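Local coordinates for AP endonuclease, family protein 2 (Mycobacterium smegmatis, PDB 5TNV) that binds magnesium in a xylose isomerase-like TIM barrel and is possibly an endonuclease or an isomerase, at residues Gly52-Ala55 against Lys56-Arg59; Lys243-Pro246 against Tyr247-Phe250; Arg314-Ile317 against Leu318-Thr322. All blocks are in the same frame, centred on the assembly; numbering follows the deposited sequence. Where two conformers were deposited one is given.

Contact 1: residues Gly52-Ala55 against Lys56-Arg59; sequences GVWA and KQLR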
# COMPACT_ATOMS: atom_id res chain seq x y z
N GLY A 52 8.62 -34.05 4.32
CA GLY A 52 9.62 -33.00 4.17
C GLY A 52 9.21 -31.89 3.23
O GLY A 52 9.65 -30.74 3.37
N VAL A 53 8.38 -32.19 2.24
CA VAL A 53 7.82 -31.20 1.36
C VAL A 53 6.86 -30.30 2.14
O VAL A 53 6.92 -29.06 2.04
CB VAL A 53 7.16 -31.88 0.17
CG1 VAL A 53 6.37 -30.92 -0.69
CG2 VAL A 53 8.24 -32.52 -0.72
N TRP A 54 5.97 -30.87 2.90
CA TRP A 54 5.08 -30.12 3.78
C TRP A 54 5.90 -29.25 4.70
O TRP A 54 5.57 -28.09 4.95
CB TRP A 54 4.24 -31.07 4.60
CG TRP A 54 3.35 -32.02 3.85
CD1 TRP A 54 2.91 -31.94 2.58
CD2 TRP A 54 2.80 -33.23 4.37
NE1 TRP A 54 2.10 -32.99 2.27
CE2 TRP A 54 2.02 -33.82 3.35
CE3 TRP A 54 2.90 -33.92 5.58
CZ2 TRP A 54 1.33 -35.03 3.52
CZ3 TRP A 54 2.21 -35.10 5.75
CH2 TRP A 54 1.45 -35.65 4.73
N ALA A 55 6.98 -29.80 5.24
CA ALA A 55 7.81 -29.07 6.20
C ALA A 55 8.37 -27.80 5.60
O ALA A 55 8.43 -26.78 6.27
CB ALA A 55 8.96 -29.95 6.69
N LYS A 56 8.82 -27.83 4.35
CA LYS A 56 9.40 -26.64 3.74
C LYS A 56 8.35 -25.57 3.50
O LYS A 56 8.67 -24.37 3.54
CB LYS A 56 10.16 -27.02 2.49
CG LYS A 56 11.49 -27.72 2.78
CD LYS A 56 12.58 -27.47 1.72
CE LYS A 56 13.75 -28.44 1.83
NZ LYS A 56 14.08 -29.10 0.54
N GLN A 57 7.10 -25.95 3.24
CA GLN A 57 6.01 -24.96 3.10
C GLN A 57 5.72 -24.35 4.46
O GLN A 57 5.67 -23.11 4.59
CB GLN A 57 4.78 -25.63 2.49
CG GLN A 57 4.99 -26.09 1.09
CD GLN A 57 3.79 -26.87 0.56
OE1 GLN A 57 3.27 -27.76 1.23
NE2 GLN A 57 3.35 -26.50 -0.64
N LEU A 58 5.56 -25.18 5.48
CA LEU A 58 5.33 -24.72 6.85
C LEU A 58 6.47 -23.78 7.30
O LEU A 58 6.24 -22.78 7.97
CB LEU A 58 5.21 -25.90 7.75
CG LEU A 58 3.92 -26.70 7.63
CD1 LEU A 58 4.08 -28.09 8.23
CD2 LEU A 58 2.73 -25.94 8.26
N ARG A 59 7.69 -24.13 6.93
CA ARG A 59 8.87 -23.33 7.35
C ARG A 59 8.76 -21.90 6.85
O ARG A 59 9.16 -20.97 7.55
CB ARG A 59 10.12 -23.98 6.79
CG ARG A 59 11.42 -23.45 7.39
CD ARG A 59 12.61 -24.27 6.92
NE ARG A 59 12.46 -25.66 7.40
CZ ARG A 59 13.02 -26.71 6.82
NH1 ARG A 59 13.83 -26.58 5.80
NH2 ARG A 59 12.80 -27.92 7.31
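Leu-58 reaches back over the carbonyl of Trp-54, its CG 3.4 Å from Trp-54 O, while Leu-58 N takes the same oxygen in an almost straight hydrogen bond of 3.0 Å (177° at the hydrogen). One residue on, Arg-59 N donates to Ala-55 O at 2.8 Å, and Arg-59 CB rests on that acceptor too. Val-53 O is held less firmly, with two weak bonds from Lys-56 N and Gln-57 N. Beside it, Gln-57 CG turns back next to its own backbone N (chi1 -66°), which carries the amide back toward the N-terminal end of the helix until OE1 lies at the edge of the indole, near the ring plane and 4.4 Å from Trp-54 CD1. Both polar ends are fixed from outside: Gln-57 OE1 accepts from Trp-75 NE1, and Trp-54 NE1 donates to Ile-46 O. On another side Ala-55 and Leu-58 pack on Val-92 and Leu-93 of helix 83-95, and Arg-59 NH2 forms a salt bridge with Glu-96. These i to i+3 and i to i+4 contacts are those of an alpha-helix, here the helical crossover 51-63 of the beta-alpha-beta unit that links strands 29-32 and 68-70 of the TIM barrel.

Contact 2: residues Lys243-Pro246 against Tyr247-Phe250; sequences KVLP and YSNF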
# COMPACT_ATOMS: atom_id res chain seq x y z
N LYS A 243 -23.16 -4.95 13.21
CA LYS A 243 -24.28 -5.86 13.19
C LYS A 243 -23.85 -7.29 13.48
O LYS A 243 -24.61 -8.00 14.13
CB LYS A 243 -24.96 -5.80 11.82
CG LYS A 243 -25.87 -4.65 11.55
CD LYS A 243 -26.51 -4.81 10.18
CE LYS A 243 -27.41 -3.61 10.09
NZ LYS A 243 -28.17 -3.72 8.83
N VAL A 244 -22.76 -7.73 12.88
CA VAL A 244 -22.43 -9.15 12.92
C VAL A 244 -21.46 -9.55 14.02
O VAL A 244 -21.46 -10.72 14.44
CB VAL A 244 -21.94 -9.68 11.54
CG1 VAL A 244 -23.07 -9.60 10.52
CG2 VAL A 244 -20.70 -8.95 11.07
N LEU A 245 -20.62 -8.63 14.53
CA LEU A 245 -19.67 -9.00 15.58
C LEU A 245 -20.32 -9.61 16.81
O LEU A 245 -19.69 -10.52 17.39
CB LEU A 245 -18.77 -7.82 15.92
CG LEU A 245 -17.65 -7.59 14.91
CD1 LEU A 245 -16.99 -6.24 15.18
CD2 LEU A 245 -16.62 -8.71 14.93
N PRO A 246 -21.50 -9.18 17.28
CA PRO A 246 -22.11 -9.82 18.46
C PRO A 246 -22.34 -11.32 18.29
O PRO A 246 -22.52 -11.99 19.30
CB PRO A 246 -23.45 -9.08 18.62
CG PRO A 246 -23.15 -7.71 18.07
CD PRO A 246 -22.30 -8.02 16.85
N TYR A 247 -22.40 -11.83 17.08
CA TYR A 247 -22.70 -13.22 16.78
C TYR A 247 -21.47 -14.00 16.33
O TYR A 247 -21.61 -15.15 15.90
CB TYR A 247 -23.77 -13.31 15.69
CG TYR A 247 -25.04 -12.58 16.04
CD1 TYR A 247 -26.00 -13.22 16.78
CD2 TYR A 247 -25.27 -11.27 15.64
CE1 TYR A 247 -27.17 -12.58 17.12
CE2 TYR A 247 -26.42 -10.61 15.99
CZ TYR A 247 -27.36 -11.28 16.72
OH TYR A 247 -28.57 -10.62 17.06
N SER A 248 -20.28 -13.38 16.36
CA SER A 248 -19.07 -13.92 15.76
C SER A 248 -18.20 -14.71 16.73
O SER A 248 -17.90 -14.25 17.84
CB SER A 248 -18.29 -12.77 15.12
OG SER A 248 -18.99 -12.18 14.06
N ASN A 249 -17.73 -15.85 16.25
CA ASN A 249 -16.87 -16.74 17.08
C ASN A 249 -15.51 -17.02 16.43
O ASN A 249 -14.74 -17.80 16.98
CB ASN A 249 -17.59 -18.02 17.46
CG ASN A 249 -17.90 -18.89 16.25
OD1 ASN A 249 -17.80 -18.48 15.10
ND2 ASN A 249 -18.36 -20.10 16.50
N PHE A 250 -15.22 -16.43 15.28
CA PHE A 250 -14.01 -16.69 14.49
C PHE A 250 -13.92 -15.55 13.49
O PHE A 250 -14.94 -14.94 13.19
CB PHE A 250 -14.18 -18.04 13.77
CG PHE A 250 -13.03 -18.46 12.88
CD1 PHE A 250 -11.73 -18.47 13.35
CD2 PHE A 250 -13.27 -18.88 11.57
CE1 PHE A 250 -10.68 -18.88 12.57
CE2 PHE A 250 -12.21 -19.31 10.78
CZ PHE A 250 -10.93 -19.34 11.27
O HOH W 1 -18.51 -11.85 19.49
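The hydroxyl of Ser-248 folds back onto the preceding turn, OG donating to Val-244 O at 2.9 Å. With OG anti to its own carbonyl carbon (chi1 -65°), the short side chain points back along the chain, and CB sits 3.5 Å from Leu-245 O. Tyr-247 N grips the same Val-244 oxygen at 3.0 Å, and the two donors come from opposite faces of the carbonyl plane, neither on a lone pair. Ser-248 N continues the winding to Leu-245 O, whose second donor is a water that also bridges to Ser-248 O. Here the chain passes from helix 237-244 through a 3-10 segment before entering strand 251-261, the alpha-to-beta junction of a TIM barrel. Tyr-247 swings its ring back alongside this turn, CG beside its backbone N (chi1 -57°), which brings Lys-243 O to the ring edge, in plane and 3.7 Å from Tyr-247 CD2. Pro-246 CB packs loosely on the same ring atom, at 4.1 Å from Tyr-247 CD2. Val-207 and Ile-210 of helix 203-213 and Leu-220 of strand 218-221 also touch the tyrosine. Lys-243, its chain fully extended, runs away from the turn to a salt bridge with Asp-204.

Contact 3: residues Arg314-Ile317 against Leu318-Thr322; sequences REYI and LQVLT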
# COMPACT_ATOMS: atom_id res chain seq x y z
N ARG A 314 -0.53 -10.17 10.67
CA ARG A 314 -0.43 -10.75 12.00
C ARG A 314 0.25 -9.77 12.96
O ARG A 314 -0.21 -9.55 14.08
CB ARG A 314 0.37 -12.07 11.96
CG ARG A 314 0.77 -12.52 13.36
CD ARG A 314 1.60 -13.81 13.37
NE ARG A 314 2.23 -13.99 14.71
CZ ARG A 314 3.29 -13.30 15.08
NH1 ARG A 314 3.91 -12.48 14.30
NH2 ARG A 314 3.72 -13.49 16.30
N GLU A 315 1.37 -9.17 12.53
CA GLU A 315 2.07 -8.22 13.38
C GLU A 315 1.16 -7.04 13.72
O GLU A 315 1.20 -6.51 14.83
CB GLU A 315 3.36 -7.76 12.73
CG GLU A 315 4.41 -8.85 12.70
CD GLU A 315 5.72 -8.45 12.08
OE1 GLU A 315 5.82 -7.33 11.62
OE2 GLU A 315 6.63 -9.32 12.04
N TYR A 316 0.38 -6.59 12.74
CA TYR A 316 -0.58 -5.50 12.93
C TYR A 316 -1.59 -5.83 14.00
O TYR A 316 -1.83 -5.03 14.91
CB TYR A 316 -1.24 -5.23 11.57
CG TYR A 316 -2.37 -4.23 11.66
CD1 TYR A 316 -2.09 -2.88 11.56
CD2 TYR A 316 -3.69 -4.59 11.84
CE1 TYR A 316 -3.06 -1.92 11.64
CE2 TYR A 316 -4.68 -3.63 11.88
CZ TYR A 316 -4.36 -2.29 11.78
OH TYR A 316 -5.37 -1.35 11.82
N ILE A 317 -2.22 -6.99 13.89
CA ILE A 317 -3.23 -7.41 14.86
C ILE A 317 -2.60 -7.49 16.25
O ILE A 317 -3.20 -7.05 17.24
CB ILE A 317 -3.89 -8.75 14.45
CG1 ILE A 317 -4.65 -8.62 13.14
CG2 ILE A 317 -4.76 -9.31 15.56
CD1 ILE A 317 -5.01 -9.93 12.50
N LEU A 318 -1.40 -8.05 16.36
CA LEU A 318 -0.76 -8.17 17.65
C LEU A 318 -0.57 -6.78 18.27
O LEU A 318 -0.79 -6.64 19.47
CB LEU A 318 0.54 -8.96 17.46
CG LEU A 318 1.43 -9.08 18.70
CD1 LEU A 318 0.71 -9.86 19.78
CD2 LEU A 318 2.77 -9.68 18.30
N GLN A 319 -0.18 -5.77 17.52
CA GLN A 319 -0.02 -4.42 18.11
C GLN A 319 -1.38 -3.91 18.55
O GLN A 319 -1.47 -3.26 19.62
CB GLN A 319 0.70 -3.49 17.13
CG GLN A 319 1.06 -2.15 17.76
CD GLN A 319 -0.03 -1.10 17.89
OE1 GLN A 319 -0.97 -1.03 17.08
NE2 GLN A 319 0.04 -0.30 18.93
N VAL A 320 -2.41 -4.01 17.74
CA VAL A 320 -3.72 -3.50 18.09
C VAL A 320 -4.20 -4.16 19.39
O VAL A 320 -4.68 -3.48 20.30
CB VAL A 320 -4.73 -3.70 16.93
CG1 VAL A 320 -6.15 -3.37 17.36
CG2 VAL A 320 -4.35 -2.85 15.72
N LEU A 321 -4.08 -5.47 19.46
CA LEU A 321 -4.50 -6.23 20.65
C LEU A 321 -3.68 -5.83 21.86
O LEU A 321 -4.22 -5.69 22.96
CB LEU A 321 -4.36 -7.74 20.44
CG LEU A 321 -5.30 -8.39 19.43
CD1 LEU A 321 -4.96 -9.86 19.27
CD2 LEU A 321 -6.78 -8.23 19.80
N THR A 322 -2.38 -5.67 21.67
CA THR A 322 -1.50 -5.34 22.81
C THR A 322 -1.97 -4.03 23.44
O THR A 322 -2.14 -3.92 24.66
CB THR A 322 -0.05 -5.25 22.39
OG1 THR A 322 0.39 -6.54 21.95
CG2 THR A 322 0.88 -4.77 23.51
O HOH W 2 -1.07 -1.85 14.53
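Two successive turns of the C-terminal helix 306-325, which follows strand 297-299 and packs on the outside of the barrel, meet where Tyr-316 and Ile-317 pack against Val-320 and Leu-321. Val-320 sends CG2 over one face of the Tyr-316 ring in a CH-pi contact, 4.1 Å from the centroid and 20° off the ring normal. Val-320 CG2 sits offset toward the rim, nearest Tyr-316 CE2 at 3.9 Å, and the two side chains cross obliquely. Tyr-316 is set for this by its first torsion, which puts CG opposite the backbone N (chi1 173°) and sends the ring outward from the helix, leaning only slightly toward its C-terminal end. Val-320 CG2 also touches Tyr-316 O, at 3.4 Å. Next to this pair, Ile-317 and Leu-321 run side by side in the same direction, Ile-317 CG2 3.8 Å from Leu-321 CD1, and both rest on Phe-297 of strand 297-299. Four backbone bonds carry the helix through the contact, the shortest from Leu-321 N to Ile-317 O at 2.9 Å. Tyr-316 O accepts from Val-320 N in the carbonyl plane and takes a further, long bond from a water that also donates to Gln-319 OE1, 2.7 Å from the water oxygen. A bend at chi2 (-79°) brings this amide round to the water, and Arg-282 NH1 holds the same OE1. The phenol of Tyr-316 reaches another chain, its OH hydrogen-bonded to Asp-305 of the second subunit. The chemistry therefore divides within one residue: the face of the Tyr-316 ring is engaged by an aliphatic methyl of its own helix, while its hydroxyl makes a polar bond across the subunit interface, so the packing within the chain probably helps to fix the ring that carries the intersubunit hydrogen bond.

In the fold
From the N terminus, contact 1 comes first, on helix 51-63 between barrel strands 29-32 and 68-70. Contact 2 follows at the end of helix 237-244, where the chain turns toward strand 251-261, and contact 3 comes last, on helix 306-325. All three are in series: each joins neighbouring residues of one continuous stretch, so none closes a long loop, nests in another or crosses it. Contacts 1 and 2 lie on opposite sides of the chain's centre, their centres about 34 Å apart, whereas those of contacts 2 and 3 are about 19 Å apart. Strand 29-32 relates the first contact to the last, preceding helix 51-63 and packing against Arg-314 and Ile-317.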